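Local coordinates for protein retinol dehydratase (Spodoptera frugiperda, PDB 1X8L) that probably dehydrates retinol by sulfotransferase-type chemistry and here binds 4-oxoretinol together with the inactive cofactor adenosine-3'-5'-diphosphate, at residues Asp65-Ser70 with Arg159-His164; Glu81-Ile86 with Leu101-Leu106; Leu90-Ala95 with Ile275-Glu280. The protein carries 2 engineered substitutions. All blocks are in the same frame, centred on the assembly; numbering follows the deposited sequence.

Contact 1. Residues Asp65-Ser70 with Arg159-His164; sequences DVFVAS and RFVKTH. With OXR (4-oxoretinol), chain E.
V161 lies over one face of the F67 ring, its CB above the ring centre at 3.8 Å from the centroid in a CH-pi contact. With CG1 anti to the backbone N (chi1 -172°), the valine spreads both methyls across the ring, CG1 coming within 3.5 Å of F67 CE2. Valine suits a strand because the extended backbone accommodates branching at CB, and both side chains are apolar. Beneath them V66 N, V161 N, V68 N and T163 N bond in turn to carbonyls of the neighbouring strand, and the side chains alternate: F67, A69, V161 and T163 on one face, V66, V68, F160 and K162 on the other, which helix 76-87 covers.

At the start of the strands R159 grips D65 side-on, NE to OD1 at 3.0 Å and NH2 to OD2 at 2.9 Å. The bend at chi3 (-59°) presents this flank of the guanidinium, its plane 37° from the carboxylate's. R159 NH1 and NH2 also donate to L150 O and P60 O, giving the buried charge further partners. At the other end H164 ND1 donates to S70 O at 2.8 Å, which fixes the imidazole's rotation and turns NE2 to O1 of 4-oxoretinol at 2.9 Å. The extended K162 brings NZ to the same O1 at 2.6 Å, while S70 OG is bonded to T76. Parallel central strands that deliver ligand-binding residues at their C-terminal ends, S70 leading into the phosphate-binding loop, are typical of the P-loop-like sulfotransferase fold.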
loop_
_atom_site.group_PDB
_atom_site.type_symbol
_atom_site.label_atom_id
_atom_site.label_comp_id
_atom_site.label_asym_id
_atom_site.label_seq_id
_atom_site.Cartn_x
_atom_site.Cartn_y
_atom_site.Cartn_z
ATOM N N ASP A 65 -21.544 10.221 -38.554
ATOM C CA ASP A 65 -21.042 9.668 -37.263
ATOM C C ASP A 65 -21.840 10.172 -36.062
ATOM O O ASP A 65 -22.110 11.362 -35.930
ATOM C CB ASP A 65 -19.600 10.069 -36.977
ATOM C CG ASP A 65 -18.583 9.423 -37.882
ATOM O OD1 ASP A 65 -18.891 8.525 -38.702
ATOM O OD2 ASP A 65 -17.400 9.825 -37.844
ATOM N N VAL A 66 -22.208 9.270 -35.173
ATOM C CA VAL A 66 -22.721 9.664 -33.870
ATOM C C VAL A 66 -21.884 9.013 -32.763
ATOM O O VAL A 66 -21.595 7.830 -32.814
ATOM C CB VAL A 66 -24.191 9.306 -33.714
ATOM C CG1 VAL A 66 -24.408 7.784 -33.936
ATOM C CG2 VAL A 66 -24.710 9.728 -32.360
ATOM N N PHE A 67 -21.524 9.812 -31.768
ATOM C CA PHE A 67 -20.702 9.383 -30.626
ATOM C C PHE A 67 -21.520 9.453 -29.352
ATOM O O PHE A 67 -22.299 10.383 -29.178
ATOM C CB PHE A 67 -19.512 10.313 -30.426
ATOM C CG PHE A 67 -18.358 10.074 -31.381
ATOM C CD1 PHE A 67 -18.472 10.366 -32.715
ATOM C CD2 PHE A 67 -17.136 9.612 -30.904
ATOM C CE1 PHE A 67 -17.388 10.146 -33.602
ATOM C CE2 PHE A 67 -16.058 9.404 -31.762
ATOM C CZ PHE A 67 -16.190 9.690 -33.120
ATOM N N VAL A 68 -21.337 8.447 -28.486
ATOM C CA VAL A 68 -21.796 8.445 -27.127
ATOM C C VAL A 68 -20.542 8.363 -26.261
ATOM O O VAL A 68 -19.772 7.392 -26.323
ATOM C CB VAL A 68 -22.765 7.257 -26.858
ATOM C CG1 VAL A 68 -23.223 7.237 -25.421
ATOM C CG2 VAL A 68 -23.958 7.343 -27.775
ATOM N N ALA A 69 -20.301 9.434 -25.509
ATOM C CA ALA A 69 -19.091 9.606 -24.715
ATOM C C ALA A 69 -19.458 9.822 -23.247
ATOM O O ALA A 69 -20.544 10.268 -22.951
ATOM C CB ALA A 69 -18.323 10.781 -25.218
ATOM N N SER A 70 -18.548 9.446 -22.352
ATOM C CA SER A 70 -18.730 9.559 -20.919
ATOM C C SER A 70 -17.462 9.137 -20.219
ATOM O O SER A 70 -16.710 8.323 -20.746
ATOM C CB SER A 70 -19.806 8.602 -20.402
ATOM O OG SER A 70 -19.424 7.260 -20.641
ATOM N N ARG A 159 -21.909 5.075 -38.698
ATOM C CA ARG A 159 -21.016 4.663 -37.632
ATOM C C ARG A 159 -21.534 5.169 -36.290
ATOM O O ARG A 159 -21.718 6.393 -36.099
ATOM C CB ARG A 159 -19.612 5.208 -37.875
ATOM C CG ARG A 159 -18.907 4.655 -39.114
ATOM C CD ARG A 159 -17.373 4.849 -39.083
ATOM N NE ARG A 159 -17.001 6.251 -38.968
ATOM C CZ ARG A 159 -15.760 6.724 -39.166
ATOM N NH1 ARG A 159 -14.752 5.910 -39.467
ATOM N NH2 ARG A 159 -15.524 8.029 -39.056
ATOM N N PHE A 160 -21.754 4.228 -35.374
ATOM C CA PHE A 160 -22.128 4.516 -33.992
ATOM C C PHE A 160 -20.914 4.283 -33.102
ATOM O O PHE A 160 -20.426 3.170 -33.027
ATOM C CB PHE A 160 -23.286 3.605 -33.556
ATOM C CG PHE A 160 -24.599 3.930 -34.225
ATOM C CD1 PHE A 160 -24.925 3.374 -35.461
ATOM C CD2 PHE A 160 -25.486 4.804 -33.636
ATOM C CE1 PHE A 160 -26.123 3.688 -36.069
ATOM C CE2 PHE A 160 -26.695 5.111 -34.233
ATOM C CZ PHE A 160 -27.003 4.564 -35.463
ATOM N N VAL A 161 -20.413 5.321 -32.446
ATOM C CA VAL A 161 -19.161 5.184 -31.715
ATOM C C VAL A 161 -19.349 5.336 -30.212
ATOM O O VAL A 161 -20.034 6.245 -29.785
ATOM C CB VAL A 161 -18.108 6.203 -32.209
ATOM C CG1 VAL A 161 -16.763 5.932 -31.578
ATOM C CG2 VAL A 161 -18.006 6.153 -33.717
ATOM N N LYS A 162 -18.710 4.452 -29.434
ATOM C CA LYS A 162 -18.634 4.555 -27.968
ATOM C C LYS A 162 -17.210 4.808 -27.503
ATOM O O LYS A 162 -16.282 4.116 -27.912
ATOM C CB LYS A 162 -19.141 3.251 -27.310
ATOM C CG LYS A 162 -18.893 3.113 -25.777
ATOM C CD LYS A 162 -19.003 1.639 -25.357
ATOM C CE LYS A 162 -18.456 1.396 -23.981
ATOM N NZ LYS A 162 -18.913 0.093 -23.460
ATOM N N THR A 163 -17.036 5.780 -26.613
ATOM C CA THR A 163 -15.717 6.074 -26.077
ATOM C C THR A 163 -15.785 6.647 -24.660
ATOM O O THR A 163 -16.659 7.392 -24.321
ATOM C CB THR A 163 -14.979 7.030 -27.038
ATOM O OG1 THR A 163 -13.614 7.170 -26.659
ATOM C CG2 THR A 163 -15.539 8.432 -26.960
ATOM N N HIS A 164 -14.835 6.278 -23.836
ATOM C CA HIS A 164 -14.600 6.980 -22.596
ATOM C C HIS A 164 -13.444 7.994 -22.677
ATOM O O HIS A 164 -13.003 8.500 -21.669
ATOM C CB HIS A 164 -14.372 5.953 -21.494
ATOM C CG HIS A 164 -15.548 5.064 -21.325
ATOM N ND1 HIS A 164 -16.818 5.563 -21.105
ATOM C CD2 HIS A 164 -15.674 3.722 -21.429
ATOM C CE1 HIS A 164 -17.665 4.553 -21.048
ATOM N NE2 HIS A 164 -16.997 3.428 -21.222
HETATM O O2 OXR E . -8.830 -9.593 -18.062
HETATM C C4 OXR E . -9.105 -9.547 -19.248
HETATM C C3 OXR E . -8.329 -10.463 -20.137
HETATM C C2 OXR E . -8.679 -10.394 -21.610
HETATM C C1 OXR E . -9.760 -9.420 -22.103
HETATM C C17 OXR E . -10.857 -10.246 -22.779
HETATM C C16 OXR E . -9.115 -8.423 -23.085
HETATM C C5 OXR E . -10.128 -8.632 -19.745
HETATM C C18 OXR E . -10.788 -7.800 -18.688
HETATM C C6 OXR E . -10.445 -8.553 -21.058
HETATM C C7 OXR E . -11.477 -7.660 -21.676
HETATM C C8 OXR E . -12.156 -6.662 -21.119
HETATM C C9 OXR E . -13.164 -5.864 -21.870
HETATM C C19 OXR E . -13.555 -6.097 -23.313
HETATM C C10 OXR E . -13.765 -4.914 -21.143
HETATM C C11 OXR E . -14.817 -4.057 -21.638
HETATM C C12 OXR E . -15.395 -3.273 -20.730
HETATM C C13 OXR E . -16.485 -2.355 -21.077
HETATM C C20 OXR E . -17.188 -2.452 -22.409
HETATM C C14 OXR E . -16.851 -1.441 -20.170
HETATM C C15 OXR E . -17.959 -0.420 -20.426
HETATM O O1 OXR E . -17.566 0.634 -21.304
HETATM O O HOH W 1 -21.143 7.439 -40.238
#

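Contact 2. Residues Glu81-Ile86 with Leu101-Leu106. With OXR (4-oxoretinol), chain E.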
loop_
_atom_site.group_PDB
_atom_site.type_symbol
_atom_site.label_atom_id
_atom_site.label_comp_id
_atom_site.label_asym_id
_atom_site.label_seq_id
_atom_site.Cartn_x
_atom_site.Cartn_y
_atom_site.Cartn_z
ATOM N N GLU A 81 -28.312 2.540 -26.520
ATOM C CA GLU A 81 -29.550 1.912 -26.965
ATOM C C GLU A 81 -30.539 2.946 -27.466
ATOM O O GLU A 81 -31.144 2.758 -28.507
ATOM C CB GLU A 81 -30.190 1.078 -25.852
ATOM C CG GLU A 81 -31.376 0.227 -26.272
ATOM C CD GLU A 81 -31.028 -0.967 -27.155
ATOM O OE1 GLU A 81 -31.910 -1.824 -27.382
ATOM O OE2 GLU A 81 -29.886 -1.069 -27.619
ATOM N N LEU A 82 -30.705 4.020 -26.717
ATOM C CA LEU A 82 -31.668 5.057 -27.042
ATOM C C LEU A 82 -31.329 5.674 -28.389
ATOM O O LEU A 82 -32.180 5.775 -29.260
ATOM C CB LEU A 82 -31.684 6.136 -25.948
ATOM C CG LEU A 82 -32.468 5.813 -24.658
ATOM C CD1 LEU A 82 -32.386 6.972 -23.680
ATOM C CD2 LEU A 82 -33.928 5.430 -24.937
ATOM N N VAL A 83 -30.067 6.074 -28.540
ATOM C CA VAL A 83 -29.576 6.714 -29.743
ATOM C C VAL A 83 -29.656 5.756 -30.929
ATOM O O VAL A 83 -30.079 6.147 -32.003
ATOM C CB VAL A 83 -28.134 7.210 -29.539
ATOM C CG1 VAL A 83 -27.452 7.559 -30.849
ATOM C CG2 VAL A 83 -28.100 8.402 -28.573
ATOM N N TRP A 84 -29.297 4.497 -30.724
ATOM C CA TRP A 84 -29.375 3.524 -31.822
ATOM C C TRP A 84 -30.797 3.324 -32.331
ATOM O O TRP A 84 -31.034 3.380 -33.529
ATOM C CB TRP A 84 -28.792 2.179 -31.442
ATOM C CG TRP A 84 -28.434 1.400 -32.633
ATOM C CD1 TRP A 84 -27.262 1.439 -33.290
ATOM C CD2 TRP A 84 -29.281 0.486 -33.361
ATOM N NE1 TRP A 84 -27.293 0.594 -34.366
ATOM C CE2 TRP A 84 -28.522 -0.015 -34.429
ATOM C CE3 TRP A 84 -30.596 0.025 -33.195
ATOM C CZ2 TRP A 84 -29.024 -0.947 -35.346
ATOM C CZ3 TRP A 84 -31.098 -0.919 -34.107
ATOM C CH2 TRP A 84 -30.311 -1.386 -35.166
ATOM N N LEU A 85 -31.723 3.070 -31.412
ATOM C CA LEU A 85 -33.121 2.889 -31.744
ATOM C C LEU A 85 -33.711 4.114 -32.413
ATOM O O LEU A 85 -34.401 3.995 -33.423
ATOM C CB LEU A 85 -33.933 2.593 -30.483
ATOM C CG LEU A 85 -33.825 1.144 -30.051
ATOM C CD1 LEU A 85 -34.492 0.913 -28.671
ATOM C CD2 LEU A 85 -34.395 0.206 -31.113
ATOM N N ILE A 86 -33.437 5.293 -31.855
ATOM C CA ILE A 86 -33.970 6.544 -32.420
ATOM C C ILE A 86 -33.485 6.793 -33.841
ATOM O O ILE A 86 -34.270 7.185 -34.711
ATOM C CB ILE A 86 -33.623 7.747 -31.497
ATOM C CG1 ILE A 86 -34.494 7.693 -30.249
ATOM C CG2 ILE A 86 -33.773 9.073 -32.238
ATOM C CD1 ILE A 86 -34.118 8.668 -29.206
ATOM N N LEU A 101 -21.586 -5.230 -31.337
ATOM C CA LEU A 101 -21.554 -5.270 -32.804
ATOM C C LEU A 101 -22.210 -4.035 -33.436
ATOM O O LEU A 101 -22.062 -3.784 -34.629
ATOM C CB LEU A 101 -22.275 -6.532 -33.295
ATOM C CG LEU A 101 -21.654 -7.863 -32.823
ATOM C CD1 LEU A 101 -22.491 -9.086 -33.210
ATOM C CD2 LEU A 101 -20.255 -8.001 -33.386
ATOM N N ARG A 102 -22.935 -3.268 -32.631
ATOM C CA ARG A 102 -23.663 -2.094 -33.125
ATOM C C ARG A 102 -22.912 -0.795 -32.932
ATOM O O ARG A 102 -23.177 0.170 -33.628
ATOM C CB ARG A 102 -25.059 -2.009 -32.475
ATOM C CG ARG A 102 -26.061 -2.889 -33.173
ATOM C CD ARG A 102 -27.483 -2.782 -32.649
ATOM N NE ARG A 102 -27.622 -3.369 -31.315
ATOM C CZ ARG A 102 -28.210 -2.781 -30.276
ATOM N NH1 ARG A 102 -28.705 -1.569 -30.380
ATOM N NH2 ARG A 102 -28.307 -3.418 -29.117
ATOM N N TYR A 103 -21.987 -0.784 -31.979
ATOM C CA TYR A 103 -21.109 0.340 -31.720
ATOM C C TYR A 103 -19.684 -0.116 -31.788
ATOM O O TYR A 103 -19.352 -1.244 -31.407
ATOM C CB TYR A 103 -21.329 0.883 -30.299
ATOM C CG TYR A 103 -22.479 1.823 -30.188
ATOM C CD1 TYR A 103 -23.778 1.343 -30.269
ATOM C CD2 TYR A 103 -22.276 3.207 -29.994
ATOM C CE1 TYR A 103 -24.856 2.202 -30.202
ATOM C CE2 TYR A 103 -23.360 4.082 -29.895
ATOM C CZ TYR A 103 -24.659 3.564 -30.002
ATOM O OH TYR A 103 -25.787 4.374 -29.936
ATOM N N ILE A 104 -18.831 0.791 -32.230
ATOM C CA ILE A 104 -17.420 0.605 -32.138
ATOM C C ILE A 104 -16.968 1.226 -30.823
ATOM O O ILE A 104 -17.279 2.378 -30.565
ATOM C CB ILE A 104 -16.702 1.305 -33.307
ATOM C CG1 ILE A 104 -17.276 0.822 -34.659
ATOM C CG2 ILE A 104 -15.175 1.097 -33.185
ATOM C CD1 ILE A 104 -16.557 -0.367 -35.254
ATOM N N TYR A 105 -16.207 0.471 -30.034
ATOM C CA TYR A 105 -15.683 0.922 -28.757
ATOM C C TYR A 105 -14.297 1.472 -29.018
ATOM O O TYR A 105 -13.338 0.722 -29.078
ATOM C CB TYR A 105 -15.643 -0.247 -27.746
ATOM C CG TYR A 105 -15.266 0.104 -26.299
ATOM C CD1 TYR A 105 -15.271 -0.881 -25.328
ATOM C CD2 TYR A 105 -14.914 1.409 -25.900
ATOM C CE1 TYR A 105 -14.933 -0.602 -24.024
ATOM C CE2 TYR A 105 -14.553 1.690 -24.583
ATOM C CZ TYR A 105 -14.565 0.673 -23.653
ATOM O OH TYR A 105 -14.259 0.896 -22.324
ATOM N N LEU A 106 -14.204 2.793 -29.207
ATOM C CA LEU A 106 -12.970 3.420 -29.704
ATOM C C LEU A 106 -11.739 3.085 -28.857
ATOM O O LEU A 106 -10.684 2.796 -29.408
ATOM C CB LEU A 106 -13.150 4.940 -29.802
ATOM C CG LEU A 106 -11.989 5.791 -30.343
ATOM C CD1 LEU A 106 -11.514 5.314 -31.718
ATOM C CD2 LEU A 106 -12.385 7.266 -30.380
HETATM O O2 OXR E . -8.830 -9.593 -18.062
HETATM C C4 OXR E . -9.105 -9.547 -19.248
HETATM C C3 OXR E . -8.329 -10.463 -20.137
HETATM C C2 OXR E . -8.679 -10.394 -21.610
HETATM C C1 OXR E . -9.760 -9.420 -22.103
HETATM C C17 OXR E . -10.857 -10.246 -22.779
HETATM C C16 OXR E . -9.115 -8.423 -23.085
HETATM C C5 OXR E . -10.128 -8.632 -19.745
HETATM C C18 OXR E . -10.788 -7.800 -18.688
HETATM C C6 OXR E . -10.445 -8.553 -21.058
HETATM C C7 OXR E . -11.477 -7.660 -21.676
HETATM C C8 OXR E . -12.156 -6.662 -21.119
HETATM C C9 OXR E . -13.164 -5.864 -21.870
HETATM C C19 OXR E . -13.555 -6.097 -23.313
HETATM C C10 OXR E . -13.765 -4.914 -21.143
HETATM C C11 OXR E . -14.817 -4.057 -21.638
HETATM C C12 OXR E . -15.395 -3.273 -20.730
HETATM C C13 OXR E . -16.485 -2.355 -21.077
HETATM C C20 OXR E . -17.188 -2.452 -22.409
HETATM C C14 OXR E . -16.851 -1.441 -20.170
HETATM C C15 OXR E . -17.959 -0.420 -20.426
HETATM O O1 OXR E . -17.566 0.634 -21.304
HETATM O O HOH W 2 -24.702 -0.161 -35.762
#
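R102 lays its side chain over one face of the W84 indole and carries its guanidinium on to E81. This joins helix 76-87, which follows the phosphate-binding loop of the sulfotransferase fold, to the end of the short helix 99-102, just before edge strand 104-105 of the parallel sheet. R102 CD sits over the indole in a CH-pi contact, 3.7 Å from the centroid of the six-membered ring. Farther along, CZ lies 4.9 Å from that centroid, a cation-pi contact in which the guanidinium stands edge-on, its plane 80° from that of the ring. Arginine suits this place because its methylenes can lie on an aromatic face while its charged end reaches an acid.

Both terminal nitrogens of R102 point end-on at one oxygen, with NH1 3.0 Å and NH2 3.2 Å from E81 OE2. The glutamate starts away from R102 and depends on its bend at chi2 (71°) to fold the carboxylate back. Its other oxygen, OE1, is taken by H281, and R102 NE is bonded to T97 O, so a second shell holds each partner of the salt bridge.

Beside the indole, Y103 places CE1 4.0 Å from W84 CD1, and its hydroxyl is hydrogen-bonded to Q80 O on the helix. F160, from the adjoining strand, meets both the W84 and Y103 rings and completes an aromatic cluster. Two residues on, Y105 makes no contact with 81-86 and belongs to the 4-oxoretinol pocket, its CE1 packed against ligand C20 and its OH in a weak hydrogen bond with O1. Back at the indole edge, a water in the ring plane accepts from W84 NE1 at 3.0 Å and donates to R102 O at 2.6 Å.

Contact 3. Residues Leu90-Ala95 with Ile275-Glu280. Engineered in segment 275-280: S279 (natural residue Cys).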
loop_
_atom_site.group_PDB
_atom_site.type_symbol
_atom_site.label_atom_id
_atom_site.label_comp_id
_atom_site.label_asym_id
_atom_site.label_seq_id
_atom_site.Cartn_x
_atom_site.Cartn_y
_atom_site.Cartn_z
ATOM N N LEU A 90 -36.981 3.285 -34.535
ATOM C CA LEU A 90 -37.476 2.388 -33.501
ATOM C C LEU A 90 -37.570 0.922 -33.944
ATOM O O LEU A 90 -38.499 0.219 -33.570
ATOM C CB LEU A 90 -38.832 2.887 -32.964
ATOM C CG LEU A 90 -38.970 4.276 -32.295
ATOM C CD1 LEU A 90 -39.747 4.176 -30.973
ATOM C CD2 LEU A 90 -37.670 4.996 -32.060
ATOM N N ASN A 91 -36.594 0.454 -34.722
ATOM C CA ASN A 91 -36.568 -0.943 -35.187
ATOM C C ASN A 91 -36.056 -1.876 -34.079
ATOM O O ASN A 91 -34.862 -2.201 -34.017
ATOM C CB ASN A 91 -35.717 -1.070 -36.457
ATOM C CG ASN A 91 -35.915 -2.391 -37.159
ATOM O OD1 ASN A 91 -36.126 -3.425 -36.523
ATOM N ND2 ASN A 91 -35.878 -2.360 -38.486
ATOM N N PHE A 92 -36.963 -2.288 -33.193
ATOM C CA PHE A 92 -36.598 -3.057 -31.997
ATOM C C PHE A 92 -36.023 -4.437 -32.333
ATOM O O PHE A 92 -35.174 -4.960 -31.596
ATOM C CB PHE A 92 -37.810 -3.221 -31.081
ATOM C CG PHE A 92 -38.201 -1.963 -30.384
ATOM C CD1 PHE A 92 -39.106 -1.084 -30.962
ATOM C CD2 PHE A 92 -37.658 -1.646 -29.153
ATOM C CE1 PHE A 92 -39.456 0.094 -30.316
ATOM C CE2 PHE A 92 -38.008 -0.463 -28.510
ATOM C CZ PHE A 92 -38.907 0.401 -29.090
ATOM N N GLU A 93 -36.487 -5.000 -33.449
ATOM C CA GLU A 93 -36.028 -6.297 -33.946
ATOM C C GLU A 93 -34.530 -6.228 -34.270
ATOM O O GLU A 93 -33.720 -6.966 -33.699
ATOM C CB GLU A 93 -36.856 -6.693 -35.183
ATOM C CG GLU A 93 -37.235 -8.160 -35.283
ATOM C CD GLU A 93 -37.644 -8.766 -33.956
ATOM O OE1 GLU A 93 -38.533 -8.199 -33.261
ATOM O OE2 GLU A 93 -37.057 -9.812 -33.614
ATOM N N ALA A 94 -34.171 -5.286 -35.136
ATOM C CA ALA A 94 -32.785 -5.005 -35.473
ATOM C C ALA A 94 -31.860 -4.734 -34.261
ATOM O O ALA A 94 -30.674 -5.030 -34.327
ATOM C CB ALA A 94 -32.731 -3.856 -36.431
ATOM N N ALA A 95 -32.406 -4.189 -33.171
ATOM C CA ALA A 95 -31.618 -3.859 -31.965
ATOM C C ALA A 95 -31.347 -5.051 -31.040
ATOM O O ALA A 95 -30.646 -4.900 -30.035
ATOM C CB ALA A 95 -32.309 -2.760 -31.178
ATOM N N ILE A 275 -42.098 7.428 -27.466
ATOM C CA ILE A 275 -41.322 7.706 -26.256
ATOM C C ILE A 275 -41.669 6.691 -25.139
ATOM O O ILE A 275 -40.782 6.165 -24.495
ATOM C CB ILE A 275 -41.580 9.176 -25.747
ATOM C CG1 ILE A 275 -40.935 10.217 -26.666
ATOM C CG2 ILE A 275 -41.082 9.391 -24.296
ATOM C CD1 ILE A 275 -41.590 11.597 -26.560
ATOM N N GLN A 276 -42.956 6.419 -24.912
ATOM C CA GLN A 276 -43.362 5.488 -23.843
ATOM C C GLN A 276 -42.786 4.085 -24.039
ATOM O O GLN A 276 -42.300 3.486 -23.087
ATOM C CB GLN A 276 -44.895 5.385 -23.710
ATOM C CG GLN A 276 -45.542 6.399 -22.761
ATOM C CD GLN A 276 -44.549 7.252 -21.981
ATOM O OE1 GLN A 276 -44.154 6.890 -20.869
ATOM N NE2 GLN A 276 -44.154 8.389 -22.556
ATOM N N ARG A 277 -42.876 3.588 -25.272
ATOM C CA ARG A 277 -42.306 2.318 -25.700
ATOM C C ARG A 277 -40.793 2.271 -25.503
ATOM O O ARG A 277 -40.251 1.259 -25.063
ATOM C CB ARG A 277 -42.608 2.111 -27.189
ATOM C CG ARG A 277 -42.821 0.678 -27.645
ATOM C CD ARG A 277 -43.695 0.591 -28.918
ATOM N NE ARG A 277 -43.151 -0.355 -29.903
ATOM C CZ ARG A 277 -42.711 -0.051 -31.134
ATOM N NH1 ARG A 277 -42.724 1.202 -31.602
ATOM N NH2 ARG A 277 -42.236 -1.028 -31.904
ATOM N N LEU A 278 -40.121 3.362 -25.868
ATOM C CA LEU A 278 -38.685 3.513 -25.633
ATOM C C LEU A 278 -38.367 3.459 -24.154
ATOM O O LEU A 278 -37.418 2.787 -23.741
ATOM C CB LEU A 278 -38.155 4.829 -26.214
ATOM C CG LEU A 278 -37.817 4.812 -27.697
ATOM C CD1 LEU A 278 -37.292 6.173 -28.098
ATOM C CD2 LEU A 278 -36.807 3.692 -28.013
ATOM N N SER A 279 -39.195 4.160 -23.380
ATOM C CA SER A 279 -39.090 4.236 -21.926
ATOM C C SER A 279 -39.341 2.879 -21.257
ATOM O O SER A 279 -38.623 2.497 -20.353
ATOM C CB SER A 279 -40.078 5.293 -21.400
ATOM O OG SER A 279 -40.414 5.084 -20.035
ATOM N N GLU A 280 -40.330 2.132 -21.734
ATOM C CA GLU A 280 -40.581 0.801 -21.207
ATOM C C GLU A 280 -39.369 -0.082 -21.494
ATOM O O GLU A 280 -39.002 -0.884 -20.652
ATOM C CB GLU A 280 -41.859 0.178 -21.804
ATOM C CG GLU A 280 -43.165 0.664 -21.164
ATOM C CD GLU A 280 -44.340 0.764 -22.151
ATOM O OE1 GLU A 280 -44.184 0.391 -23.333
ATOM O OE2 GLU A 280 -45.430 1.234 -21.749
#
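F92, in the loop between helices 76-87 and 99-102, projects its ring onto one face of the R277 guanidinium on helix 272-281, CE1 lying over the middle of the group at 3.4 Å from R277 CZ. The two flat groups are inclined by 54°, so this is a tilted contact and not a parallel stack; F92 CD1 also approaches R277 NH2, at 3.3 Å. To get there the arginine leaves the helix with chi1 at -147° and bends at chi3 (136°), both off the staggered values, as an exposed side chain may adopt. F92 keeps CG anti to its carbonyl carbon, which carries the ring toward the helix, and L90 has the same first torsion.

Deeper in, L278 divides its surface between the two hydrophobic residues of the loop: CD2 reaches F92 CZ at 4.0 Å and CG faces L90 CD1 at 3.9 Å. L90 crosses L278 at about a right angle. A94 N donates to N91 OD1, an Asx motif that shapes the turn carrying F92, whose ring H281 meets edge-to-face. Leucines suit the covered side and an arginine the solvent side. With no polar bond between the two segments, the contact depends on shape and dispersion, and the exposed arginine can probably keep its charge in water while its guanidinium rests against F92 CD1 and CE1.

Contacts 1 and 2 belong to the interior and share the parallel sheet: strand 160-163 of contact 1 adjoins strand 104-105 of contact 2, probably through bonds K162 N to I104 O and L106 N to K162 O, and both touch 4-oxoretinol. Contact 3 is only partly buried, its centre about 23 Å from the chain's centre against 10 and 13 Å. Contact 2 connects to it through helix 76-87, whose L85 packs on A95 and L278, and through H281, which serves E81 and F92. The chemistry changes along this path, from strand hydrogen bonds and a buried salt bridge, through an arginine shared by tryptophan and glutamate, to apolar packing edged by an exposed arginine.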